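Local coordinates for protein protease (Vibrio cholerae, PDB 4L9D) that binds calcium as the first PKD domain of the secreted metalloprotease PrtV, a likely virulence factor, and so regulates the flexibility between the enzyme's domains, at residues 8-13 with 66-71; 18-23 with 51-56; 29-34 with 70-75. One frame throughout, in Å; residues are numbered along the deposited sequence.

Interaction 1 (8-13 with 66-71)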
ATOM      1  N   PRO A   8     -11.138   3.911  -9.975  1.00  8.07           N
ATOM      2  CA  PRO A   8      -9.720   3.645 -10.150  1.00  6.13           C
ATOM      3  C   PRO A   8      -9.350   2.179  -9.827  1.00  5.34           C
ATOM      4  O   PRO A   8     -10.188   1.410  -9.356  1.00  6.53           O
ATOM      5  CB  PRO A   8      -9.082   4.615  -9.149  1.00  6.56           C
ATOM      6  CG  PRO A   8     -10.050   4.681  -8.051  1.00  7.25           C
ATOM      7  CD  PRO A   8     -11.386   4.676  -8.731  1.00  7.75           C
ATOM      8  N   VAL A   9      -8.105   1.841 -10.090  1.00  5.63           N
ATOM      9  CA  VAL A   9      -7.550   0.520  -9.754  1.00  4.98           C
ATOM     10  C   VAL A   9      -6.343   0.733  -8.863  1.00  4.36           C
ATOM     11  O   VAL A   9      -5.315   1.268  -9.315  1.00  5.95           O
ATOM     12  CB  VAL A   9      -7.175  -0.300 -11.002  1.00  6.74           C
ATOM     13  CG1 VAL A   9      -6.645  -1.652 -10.549  1.00  8.23           C
ATOM     14  CG2 VAL A   9      -8.382  -0.495 -11.911  1.00  9.66           C
ATOM     15  N   ALA A  10      -6.443   0.292  -7.616  1.00  4.36           N
ATOM     16  CA  ALA A  10      -5.327   0.304  -6.672  1.00  3.75           C
ATOM     17  C   ALA A  10      -4.373  -0.844  -6.998  1.00  3.56           C
ATOM     18  O   ALA A  10      -4.814  -1.978  -7.210  1.00  3.97           O
ATOM     19  CB  ALA A  10      -5.827   0.140  -5.235  1.00  4.27           C
ATOM     20  N   ARG A  11      -3.073  -0.545  -6.966  1.00  3.89           N
ATOM     21  CA  ARG A  11      -2.074  -1.597  -7.235  1.00  3.65           C
ATOM     22  C   ARG A  11      -0.728  -1.113  -6.785  1.00  3.75           C
ATOM     23  O   ARG A  11      -0.429   0.096  -6.858  1.00  4.42           O
ATOM     24  CB  ARG A  11      -2.068  -1.922  -8.757  1.00  3.84           C
ATOM     25  CG  ARG A  11      -1.358  -3.227  -9.070  1.00  4.02           C
ATOM     26  CD  ARG A  11      -1.441  -3.562 -10.582  1.00  4.20           C
ATOM     27  NE  ARG A  11      -0.819  -2.507 -11.341  1.00  4.82           N
ATOM     28  CZ  ARG A  11      -0.561  -2.591 -12.662  1.00  5.60           C
ATOM     29  NH1 ARG A  11      -0.768  -3.728 -13.328  1.00  5.59           N
ATOM     30  NH2 ARG A  11      -0.050  -1.556 -13.263  1.00  8.74           N
ATOM     31  N   PHE A  12       0.103  -2.035  -6.309  1.00  3.91           N
ATOM     32  CA  PHE A  12       1.451  -1.675  -5.858  1.00  4.05           C
ATOM     33  C   PHE A  12       2.337  -2.940  -5.948  1.00  4.10           C
ATOM     34  O   PHE A  12       1.832  -4.048  -6.050  1.00  5.44           O
ATOM     35  CB  PHE A  12       1.460  -1.092  -4.443  1.00  4.51           C
ATOM     36  CG  PHE A  12       0.890  -2.026  -3.397  1.00  4.40           C
ATOM     37  CD1 PHE A  12       1.620  -3.058  -2.887  1.00  5.27           C
ATOM     38  CD2 PHE A  12      -0.371  -1.818  -2.859  1.00  4.94           C
ATOM     39  CE1 PHE A  12       1.075  -3.888  -1.931  1.00  5.95           C
ATOM     40  CE2 PHE A  12      -0.905  -2.662  -1.915  1.00  5.02           C
ATOM     41  CZ  PHE A  12      -0.159  -3.701  -1.411  1.00  4.93           C
ATOM     42  N   GLU A  13       3.633  -2.689  -5.840  1.00  4.81           N
ATOM     43  CA  GLU A  13       4.587  -3.786  -5.644  1.00  4.73           C
ATOM     44  C   GLU A  13       5.493  -3.433  -4.453  1.00  4.58           C
ATOM     45  O   GLU A  13       5.787  -2.233  -4.224  1.00  6.65           O
ATOM     46  CB  GLU A  13       5.438  -4.024  -6.896  1.00  5.37           C
ATOM     47  CG  GLU A  13       4.581  -4.365  -8.084  1.00  5.72           C
ATOM     48  CD  GLU A  13       5.298  -4.792  -9.352  1.00  5.90           C
ATOM     49  OE1 GLU A  13       6.530  -4.991  -9.317  1.00  8.38           O
ATOM     50  OE2 GLU A  13       4.591  -4.984 -10.396  1.00  7.33           O
ATOM     51  N   LEU A  66      -3.696  -0.982   0.307  1.00  3.52           N
ATOM     52  CA  LEU A  66      -3.701   0.361  -0.280  1.00  3.65           C
ATOM     53  C   LEU A  66      -5.076   0.680  -0.801  1.00  3.35           C
ATOM     54  O   LEU A  66      -5.614  -0.077  -1.622  1.00  3.78           O
ATOM     55  CB  LEU A  66      -2.707   0.463  -1.442  1.00  3.53           C
ATOM     56  CG  LEU A  66      -2.779   1.784  -2.248  1.00  3.98           C
ATOM     57  CD1 LEU A  66      -2.437   3.004  -1.388  1.00  4.55           C
ATOM     58  CD2 LEU A  66      -1.894   1.718  -3.459  1.00  4.65           C
ATOM     59  N   THR A  67      -5.605   1.828  -0.399  1.00  3.59           N
ATOM     60  CA  THR A  67      -6.792   2.410  -0.990  1.00  3.78           C
ATOM     61  C   THR A  67      -6.395   3.656  -1.745  1.00  3.87           C
ATOM     62  O   THR A  67      -5.654   4.497  -1.205  1.00  5.63           O
ATOM     63  CB  THR A  67      -7.816   2.754   0.136  1.00  4.68           C
ATOM     64  OG1 THR A  67      -8.274   1.559   0.759  1.00  4.59           O
ATOM     65  CG2 THR A  67      -9.042   3.493  -0.412  1.00  5.41           C
ATOM     66  N   VAL A  68      -6.872   3.759  -2.982  1.00  4.03           N
ATOM     67  CA  VAL A  68      -6.692   4.970  -3.772  1.00  3.80           C
ATOM     68  C   VAL A  68      -8.071   5.604  -3.989  1.00  3.94           C
ATOM     69  O   VAL A  68      -9.069   4.890  -4.090  1.00  4.64           O
ATOM     70  CB  VAL A  68      -6.011   4.682  -5.098  1.00  4.56           C
ATOM     71  CG1 VAL A  68      -4.673   3.948  -4.876  1.00  5.52           C
ATOM     72  CG2 VAL A  68      -6.875   3.895  -6.103  1.00  5.84           C
ATOM     73  N   THR A  69      -8.095   6.940  -4.062  1.00  3.91           N
ATOM     74  CA  THR A  69      -9.306   7.689  -4.285  1.00  4.25           C
ATOM     75  C   THR A  69      -9.070   8.714  -5.357  1.00  3.87           C
ATOM     76  O   THR A  69      -7.991   9.355  -5.389  1.00  4.31           O
ATOM     77  CB  THR A  69      -9.800   8.364  -2.978  1.00  4.37           C
ATOM     78  OG1 THR A  69      -9.959   7.343  -1.973  1.00  4.97           O
ATOM     79  CG2 THR A  69     -11.108   9.072  -3.146  1.00  5.58           C
ATOM     80  N   ASP A  70     -10.024   8.882  -6.260  1.00  4.16           N
ATOM     81  CA  ASP A  70      -9.868   9.744  -7.410  1.00  4.22           C
ATOM     82  C   ASP A  70     -10.652  11.059  -7.299  1.00  4.35           C
ATOM     83  O   ASP A  70     -11.297  11.386  -6.282  1.00  4.57           O
ATOM     84  CB  ASP A  70     -10.088   8.991  -8.705  1.00  5.01           C
ATOM     85  CG  ASP A  70     -11.558   8.730  -9.067  1.00  5.46           C
ATOM     86  OD1 ASP A  70     -12.460   9.156  -8.303  1.00  5.31           O
ATOM     87  OD2 ASP A  70     -11.748   8.049 -10.112  1.00  6.92           O
ATOM     88  N   ASP A  71     -10.456  11.892  -8.314  0.60  4.73           N
ATOM     89  CA  ASP A  71     -11.080  13.213  -8.409  0.60  4.77           C
ATOM     90  C   ASP A  71     -12.602  13.251  -8.349  0.60  4.85           C
ATOM     91  O   ASP A  71     -13.128  14.306  -7.995  0.60  4.95           O
ATOM     92  CB  ASP A  71     -10.698  13.925  -9.720  0.60  5.17           C
ATOM     93  CG  ASP A  71     -11.184  13.208 -10.940  0.60  6.89           C
ATOM     94  OD1 ASP A  71     -10.768  12.062 -11.194  0.60  8.57           O
ATOM     95  OD2 ASP A  71     -11.967  13.828 -11.652  0.60 13.45           O
TER
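Leu66 lies against the ring of Phe12: Leu66 CB is 3.6 Å from both Phe12 CD2 and Phe12 CE2, approaching the ring obliquely. Leu66 CG stands anti to the backbone N (chi1 172°), and beyond it Leu66 CD2 comes 3.9 Å from Phe12 CD2 and 4.0 Å from Arg11 O. The Leu66 and Phe12 side chains run past one another, pointing opposite ways. Two residues along, the CB of Ala10 rests 3.6 Å from Leu66 O and touches the methyls of Val68. This is packing between the two sheets of the immunoglobulin-like PKD sandwich: residues 8-11 lead into edge strand 12-17, which begins at Phe12, while residues 66-70 belong to a central strand of the other sheet. The segments run roughly antiparallel, 149° apart, yet no hydrogen bond joins them. At the far end Pro8, which follows a cis peptide bond, lays its CG 3.8 Å from Val68 CG2. Pro8 CD reaches to 3.7 Å from Asp70 OD2, the two side chains crossing at about a right angle. That carboxylate has a charged partner in Lys72 and belongs to a residue known to bind calcium.

Interaction 2 (18-23 with 51-56); sequences GLSVMS and APTWSY
Val21 lies over one face of the Trp54 indole, its CB 3.7 Å above the plane and offset toward the rim, a CH-pi contact with the five-membered ring. Val21 CG1 reaches over the six-membered part, 3.5 Å from Trp54 CZ2. The Phe41 ring also stacks with the indole. Pro52 C and Tyr56 CZ lie at the indole edge, in its plane, and there Trp54 NE1 donates to Tyr56 OH at 3.0 Å. Val21 CG2 meets the edge of the Tyr56 ring at Tyr56 CE2, 3.8 Å away. Trp54 and Val21 point to the same face of the sheet, and Trp54 CG sits between its backbone N and carbonyl carbon (chi1 65°). Behind these groups runs an antiparallel ladder. Val21 and Trp54 form a hydrogen-bonded pair, with Val21 N donating to Trp54 O at 2.9 Å and Trp54 N to Val21 O at 3.0 Å, while Tyr56 N reaches Leu19 O. At the other end Ser23 OG donates to Pro52 O at 2.8 Å, in the carbonyl plane and on a lone pair. Strand 53-55, an outermost strand, is thus tied to strand 20-25 by directional backbone bonds, and the buried indole N-H and tyrosine hydroxyl both have partners, the hydroxyl also bonding Phe41 O.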
ATOM      1  N   GLY A  18      14.561  -7.576   5.273  1.00 10.23           N
ATOM      2  CA  GLY A  18      14.490  -7.742   6.701  1.00  9.63           C
ATOM      3  C   GLY A  18      13.107  -7.386   7.226  1.00  7.60           C
ATOM      4  O   GLY A  18      12.091  -7.930   6.749  1.00 10.35           O
ATOM      5  N   LEU A  19      13.048  -6.439   8.156  1.00  7.58           N
ATOM      6  CA  LEU A  19      11.820  -5.920   8.700  1.00  6.70           C
ATOM      7  C   LEU A  19      11.318  -4.662   7.978  1.00  6.48           C
ATOM      8  O   LEU A  19      10.280  -4.116   8.341  1.00  6.78           O
ATOM      9  CB  LEU A  19      11.969  -5.612  10.185  1.00  7.22           C
ATOM     10  CG  LEU A  19      12.157  -6.819  11.114  1.00  8.01           C
ATOM     11  CD1 LEU A  19      12.543  -6.381  12.506  1.00 10.33           C
ATOM     12  CD2 LEU A  19      10.932  -7.696  11.127  1.00 10.95           C
ATOM     13  N   SER A  20      12.099  -4.160   7.020  0.50  6.46           N
ATOM     14  CA  SER A  20      11.796  -2.927   6.327  0.50  5.64           C
ATOM     15  C   SER A  20      11.242  -3.146   4.878  0.50  5.50           C
ATOM     16  O   SER A  20      11.692  -4.046   4.155  0.50  6.67           O
ATOM     17  CB  SER A  20      13.072  -2.110   6.258  0.50  6.30           C
ATOM     18  OG  SER A  20      12.891  -0.833   5.803  0.60  9.44           O
ATOM     19  N   VAL A  21      10.308  -2.299   4.467  1.00  5.59           N
ATOM     20  CA  VAL A  21       9.567  -2.408   3.206  1.00  5.43           C
ATOM     21  C   VAL A  21       9.607  -1.093   2.476  1.00  5.73           C
ATOM     22  O   VAL A  21       9.410  -0.028   3.041  1.00  6.74           O
ATOM     23  CB  VAL A  21       8.114  -2.807   3.482  1.00  6.13           C
ATOM     24  CG1 VAL A  21       7.416  -3.152   2.127  1.00  7.82           C
ATOM     25  CG2 VAL A  21       7.973  -3.985   4.369  1.00  7.22           C
ATOM     26  N   MET A  22       9.896  -1.206   1.174  0.70  5.28           N
ATOM     27  CA  MET A  22       9.744  -0.139   0.233  0.70  5.75           C
ATOM     28  C   MET A  22       8.591  -0.426  -0.735  0.70  4.18           C
ATOM     29  O   MET A  22       8.343  -1.626  -1.023  0.70  5.45           O
ATOM     30  CB  MET A  22      11.017   0.113  -0.582  0.70  7.81           C
ATOM     31  CG  MET A  22      12.221   0.445   0.268  0.70 10.56           C
ATOM     32  SD  MET A  22      13.770   0.764  -0.583  0.70 20.47           S
ATOM     33  CE  MET A  22      13.274   2.218  -1.525  0.70 26.31           C
ATOM     34  N   SER A  23       7.970   0.587  -1.292  1.00  5.31           N
ATOM     35  CA  SER A  23       6.829   0.422  -2.185  1.00  4.91           C
ATOM     36  C   SER A  23       7.040   1.119  -3.512  1.00  5.10           C
ATOM     37  O   SER A  23       7.738   2.134  -3.637  1.00  6.12           O
ATOM     38  CB  SER A  23       5.551   0.887  -1.520  1.00  4.49           C
ATOM     39  OG  SER A  23       5.574   2.291  -1.269  1.00  4.81           O
ATOM     40  N   ALA A  51       4.073   6.471  -2.103  1.00  4.36           N
ATOM     41  CA  ALA A  51       4.922   5.273  -2.114  1.00  4.22           C
ATOM     42  C   ALA A  51       5.820   5.288  -0.867  1.00  4.05           C
ATOM     43  O   ALA A  51       7.026   5.576  -0.959  1.00  5.23           O
ATOM     44  CB  ALA A  51       5.715   5.160  -3.406  1.00  6.13           C
ATOM     45  N   PRO A  52       5.258   5.055   0.308  1.00  3.72           N
ATOM     46  CA  PRO A  52       6.010   5.135   1.558  1.00  4.32           C
ATOM     47  C   PRO A  52       7.026   3.978   1.708  1.00  3.95           C
ATOM     48  O   PRO A  52       6.948   2.941   1.037  1.00  4.65           O
ATOM     49  CB  PRO A  52       4.931   5.115   2.627  1.00  4.67           C
ATOM     50  CG  PRO A  52       3.832   4.296   2.000  1.00  5.24           C
ATOM     51  CD  PRO A  52       3.870   4.633   0.539  1.00  4.22           C
ATOM     52  N   THR A  53       7.892   4.173   2.687  1.00  4.41           N
ATOM     53  CA  THR A  53       8.776   3.152   3.237  0.50  4.25           C
ATOM     54  C   THR A  53       8.379   2.971   4.732  1.00  4.35           C
ATOM     55  O   THR A  53       8.038   3.957   5.384  1.00  5.95           O
ATOM     56  CB  THR A  53      10.255   3.575   3.082  0.50  5.64           C
ATOM     57  OG1 THR A  53      10.528   3.896   1.726  0.60  7.98           O
ATOM     58  CG2 THR A  53      11.141   2.440   3.578  0.60  6.74           C
ATOM     59  N   TRP A  54       8.413   1.761   5.231  1.00  4.14           N
ATOM     60  CA  TRP A  54       7.978   1.498   6.583  1.00  4.67           C
ATOM     61  C   TRP A  54       8.717   0.272   7.119  1.00  4.66           C
ATOM     62  O   TRP A  54       9.466  -0.378   6.398  1.00  5.27           O
ATOM     63  CB  TRP A  54       6.455   1.291   6.661  1.00  4.38           C
ATOM     64  CG  TRP A  54       5.943   0.102   5.951  1.00  4.39           C
ATOM     65  CD1 TRP A  54       5.575  -1.114   6.523  1.00  4.76           C
ATOM     66  CD2 TRP A  54       5.538   0.011   4.558  1.00  4.02           C
ATOM     67  NE1 TRP A  54       5.030  -1.928   5.562  1.00  4.63           N
ATOM     68  CE2 TRP A  54       4.945  -1.257   4.375  1.00  4.46           C
ATOM     69  CE3 TRP A  54       5.573   0.913   3.485  1.00  4.33           C
ATOM     70  CZ2 TRP A  54       4.397  -1.638   3.154  1.00  4.49           C
ATOM     71  CZ3 TRP A  54       5.020   0.529   2.306  1.00  4.52           C
ATOM     72  CH2 TRP A  54       4.424  -0.717   2.142  1.00  4.95           C
ATOM     73  N   SER A  55       8.490  -0.052   8.408  1.00  5.23           N
ATOM     74  CA  SER A  55       9.101  -1.236   8.994  0.80  5.24           C
ATOM     75  C   SER A  55       8.228  -1.769  10.108  1.00  5.19           C
ATOM     76  O   SER A  55       7.395  -1.089  10.714  1.00  5.71           O
ATOM     77  CB  SER A  55      10.503  -0.937   9.489  0.80  5.66           C
ATOM     78  OG  SER A  55      10.448   0.110  10.521  0.80  7.15           O
ATOM     79  N   TYR A  56       8.519  -3.037  10.422  1.00  4.98           N
ATOM     80  CA  TYR A  56       7.885  -3.760  11.511  1.00  5.15           C
ATOM     81  C   TYR A  56       8.909  -4.012  12.649  1.00  5.17           C
ATOM     82  O   TYR A  56      10.088  -3.670  12.517  1.00  6.51           O
ATOM     83  CB  TYR A  56       7.336  -5.106  10.964  1.00  4.89           C
ATOM     84  CG  TYR A  56       6.354  -4.921   9.838  1.00  4.44           C
ATOM     85  CD1 TYR A  56       5.019  -4.687  10.106  1.00  4.28           C
ATOM     86  CD2 TYR A  56       6.759  -4.979   8.524  1.00  4.82           C
ATOM     87  CE1 TYR A  56       4.124  -4.460   9.093  1.00  3.95           C
ATOM     88  CE2 TYR A  56       5.852  -4.739   7.487  1.00  4.96           C
ATOM     89  CZ  TYR A  56       4.537  -4.528   7.771  1.00  3.66           C
ATOM     90  OH  TYR A  56       3.655  -4.331   6.735  1.00  4.14           O
TER
HETATM   91  O   HOH W   1       9.068   3.425  -1.222  1.00 12.36           O

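Interaction 3 (29-34 with 70-75). With NA (sodium ion), chain C.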
ATOM      1  N   ASP A  29      -6.151   4.871 -13.298  1.00  6.17           N
ATOM      2  CA  ASP A  29      -7.561   5.267 -13.353  1.00  6.24           C
ATOM      3  C   ASP A  29      -7.909   5.610 -14.784  1.00  6.81           C
ATOM      4  O   ASP A  29      -7.353   6.568 -15.355  1.00  8.69           O
ATOM      5  CB  ASP A  29      -7.816   6.506 -12.477  1.00  6.57           C
ATOM      6  CG  ASP A  29      -9.261   6.765 -12.186  1.00  6.76           C
ATOM      7  OD1 ASP A  29     -10.160   6.244 -12.859  1.00  8.65           O
ATOM      8  OD2 ASP A  29      -9.470   7.600 -11.243  1.00  7.24           O
ATOM      9  N   SER A  30      -8.809   4.825 -15.377  1.00  7.73           N
ATOM     10  CA  SER A  30      -9.243   5.016 -16.788  1.00  8.32           C
ATOM     11  C   SER A  30     -10.311   6.078 -16.924  1.00 10.20           C
ATOM     12  O   SER A  30     -10.672   6.424 -18.051  1.00 12.92           O
ATOM     13  CB  SER A  30      -9.704   3.732 -17.383  1.00 11.88           C
ATOM     14  OG  SER A  30     -10.798   3.198 -16.708  1.00 13.96           O
ATOM     15  N   ASP A  31     -10.846   6.582 -15.815  0.70  9.69           N
ATOM     16  CA  ASP A  31     -11.957   7.518 -15.845  0.70 10.13           C
ATOM     17  C   ASP A  31     -11.744   8.611 -14.781  0.70  9.46           C
ATOM     18  O   ASP A  31     -12.658   8.981 -14.063  0.70 12.54           O
ATOM     19  CB  ASP A  31     -13.290   6.773 -15.596  0.70 13.31           C
ATOM     20  CG  ASP A  31     -14.472   7.627 -15.787  0.70 16.69           C
ATOM     21  OD1 ASP A  31     -14.434   8.504 -16.688  0.70 22.85           O
ATOM     22  OD2 ASP A  31     -15.519   7.360 -15.120  0.70 20.60           O
ATOM     23  N   GLY A  32     -10.522   9.118 -14.664  1.00 10.14           N
ATOM     24  CA  GLY A  32     -10.252  10.182 -13.755  1.00  8.76           C
ATOM     25  C   GLY A  32      -8.797  10.156 -13.334  1.00  7.40           C
ATOM     26  O   GLY A  32      -7.959   9.508 -13.989  1.00  8.68           O
ATOM     27  N   ASN A  33      -8.505  10.826 -12.263  1.00  5.96           N
ATOM     28  CA  ASN A  33      -7.173  11.017 -11.758  1.00  7.00           C
ATOM     29  C   ASN A  33      -7.132  10.694 -10.272  1.00  5.11           C
ATOM     30  O   ASN A  33      -7.928  11.204  -9.519  1.00  5.51           O
ATOM     31  CB  ASN A  33      -6.741  12.513 -11.953  1.00  8.39           C
ATOM     32  CG  ASN A  33      -6.711  12.891 -13.401  1.00 10.40           C
ATOM     33  OD1 ASN A  33      -5.783  12.500 -14.122  1.00 14.35           O
ATOM     34  ND2 ASN A  33      -7.699  13.557 -13.868  1.00 13.38           N
ATOM     35  N   ILE A  34      -6.191   9.862  -9.852  1.00  5.82           N
ATOM     36  CA  ILE A  34      -6.003   9.535  -8.443  1.00  5.66           C
ATOM     37  C   ILE A  34      -5.454  10.758  -7.706  1.00  4.84           C
ATOM     38  O   ILE A  34      -4.455  11.335  -8.145  1.00  6.85           O
ATOM     39  CB  ILE A  34      -5.131   8.289  -8.245  1.00  5.59           C
ATOM     40  CG1 ILE A  34      -5.868   7.057  -8.814  1.00  6.86           C
ATOM     41  CG2 ILE A  34      -4.778   8.091  -6.771  1.00  5.81           C
ATOM     42  CD1 ILE A  34      -5.005   5.824  -8.959  1.00  7.86           C
ATOM     43  N   ASP A  70     -10.024   8.882  -6.260  1.00  4.16           N
ATOM     44  CA  ASP A  70      -9.868   9.744  -7.410  1.00  4.22           C
ATOM     45  C   ASP A  70     -10.652  11.059  -7.299  1.00  4.35           C
ATOM     46  O   ASP A  70     -11.297  11.386  -6.282  1.00  4.57           O
ATOM     47  CB  ASP A  70     -10.088   8.991  -8.705  1.00  5.01           C
ATOM     48  CG  ASP A  70     -11.558   8.730  -9.067  1.00  5.46           C
ATOM     49  OD1 ASP A  70     -12.460   9.156  -8.303  1.00  5.31           O
ATOM     50  OD2 ASP A  70     -11.748   8.049 -10.112  1.00  6.92           O
ATOM     51  N   ASP A  71     -10.456  11.892  -8.314  0.60  4.73           N
ATOM     52  CA  ASP A  71     -11.080  13.213  -8.409  0.60  4.77           C
ATOM     53  C   ASP A  71     -12.602  13.251  -8.349  0.60  4.85           C
ATOM     54  O   ASP A  71     -13.128  14.306  -7.995  0.60  4.95           O
ATOM     55  CB  ASP A  71     -10.698  13.925  -9.720  0.60  5.17           C
ATOM     56  CG  ASP A  71     -11.184  13.208 -10.940  0.60  6.89           C
ATOM     57  OD1 ASP A  71     -10.768  12.062 -11.194  0.60  8.57           O
ATOM     58  OD2 ASP A  71     -11.967  13.828 -11.652  0.60 13.45           O
ATOM     59  N   LYS A  72     -13.257  12.149  -8.689  1.00  5.59           N
ATOM     60  CA  LYS A  72     -14.679  12.019  -8.604  1.00  6.79           C
ATOM     61  C   LYS A  72     -15.163  11.352  -7.321  1.00  6.78           C
ATOM     62  O   LYS A  72     -16.381  11.120  -7.154  1.00  8.10           O
ATOM     63  CB  LYS A  72     -15.298  11.364  -9.815  1.00 11.61           C
ATOM     64  CG  LYS A  72     -14.722  10.181 -10.322  1.00 13.64           C
ATOM     65  CD  LYS A  72     -15.475   9.618 -11.504  1.00 15.77           C
ATOM     66  CE  LYS A  72     -14.822   8.398 -12.044  1.00 16.87           C
ATOM     67  NZ  LYS A  72     -14.183   7.383 -11.201  1.00 14.35           N
ATOM     68  N   GLY A  73     -14.258  11.067  -6.399  1.00  6.01           N
ATOM     69  CA  GLY A  73     -14.645  10.508  -5.114  1.00  6.03           C
ATOM     70  C   GLY A  73     -14.787   8.991  -5.070  1.00  5.38           C
ATOM     71  O   GLY A  73     -15.371   8.487  -4.140  1.00  6.06           O
ATOM     72  N   ASP A  74     -14.313   8.299  -6.108  1.00  5.21           N
ATOM     73  CA  ASP A  74     -14.374   6.832  -6.135  1.00  4.64           C
ATOM     74  C   ASP A  74     -13.101   6.222  -5.614  1.00  4.04           C
ATOM     75  O   ASP A  74     -12.011   6.764  -5.899  1.00  4.84           O
ATOM     76  CB  ASP A  74     -14.718   6.346  -7.541  1.00  6.52           C
ATOM     77  CG  ASP A  74     -16.058   6.819  -8.014  1.00  8.43           C
ATOM     78  OD1 ASP A  74     -17.001   6.973  -7.179  1.00  9.88           O
ATOM     79  OD2 ASP A  74     -16.233   7.022  -9.204  1.00 15.51           O
ATOM     80  N   SER A  75     -13.191   5.098  -4.934  1.00  4.63           N
ATOM     81  CA  SER A  75     -12.050   4.438  -4.345  1.00  4.00           C
ATOM     82  C   SER A  75     -11.935   2.992  -4.809  1.00  4.29           C
ATOM     83  O   SER A  75     -12.899   2.356  -5.235  1.00  6.65           O
ATOM     84  CB  SER A  75     -12.164   4.458  -2.813  1.00  4.60           C
ATOM     85  OG  SER A  75     -12.163   5.777  -2.297  1.00  4.81           O
TER
HETATM   86 NA    NA C 901      -6.773   8.750 -15.898  0.90 12.07          NA
HETATM   87  O   HOH W   2     -13.261  11.881 -13.288  1.00 29.02           O
HETATM   88  O   HOH W   3      -8.789   9.049 -17.182  1.00 19.21           O
HETATM   89  O   HOH W   4      -6.300  11.027 -16.535  1.00 18.43           O
HETATM   90  O   HOH W   5      -4.823   8.636 -14.679  1.00 17.82           O
HETATM   91  O   HOH W   6      -5.643   7.811 -17.811  1.00 24.25           O
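Asp29 and Asp70 are turned toward each other by their first torsions: Asp29 CG is anti to its backbone N (chi1 -165°), whereas Asp70 CG sits between N and the carbonyl carbon (chi1 78°). The side chains cross at about a right angle with nearly coplanar carboxylates, leaving Asp29 OD2 only 2.6 Å from Asp70 OD2, so one acid probably holds a proton. Lys72, its chain bent at chi4, sets NZ 2.7 Å from Asp70 OD2, on the syn lone pair, and 2.9 Å from Asp74 OD2, on the anti lone pair. This salt-bridge network would offset part of the negative charge. Across the loops Asp71 N donates to Asn33 O at 2.9 Å, and Asp71 OD1, in the conformer described, accepts from Asn33 N at 2.8 Å, met from above the carboxylate plane. Asp29 OD1 receives Asp31 N, closing an Asx turn. A sodium ion is held by Asp29 O at 2.3 Å and Gly32 O, both from the 29-34 loop, and by four waters. Asp31, Asp70, Asp74 and Ile6 are known calcium ligands, but this crystal structure contains sodium and no calcium. Such acid-rich facing loops, the second containing a type I turn from Asp70 to Gly73, form the calcium site at one end of this PKD domain.

Interaction 1 is the buried one, joining the two sheets of the sandwich, whereas interactions 2 and 3 are partly buried and lie on opposite sides of the chain's centre, about 26 Å apart between centres. Interactions 1 and 2 reach the same three-stranded sheet through neighbouring strands, 12-17 and 20-25. Interactions 1 and 3 share Asp70 and Asp71, where strand 60-70 runs out into the metal-binding loops. Chemistry follows place: the contact between sheets is apolar and without hydrogen bonds, the one within a sheet combines backbone bonds with aromatic packing, and the one between loops combines hydrogen bonds, close carboxylates and water, beside a sodium ion held by one loop. Asp70 marks the passage from hydrophobic interior to ionic end.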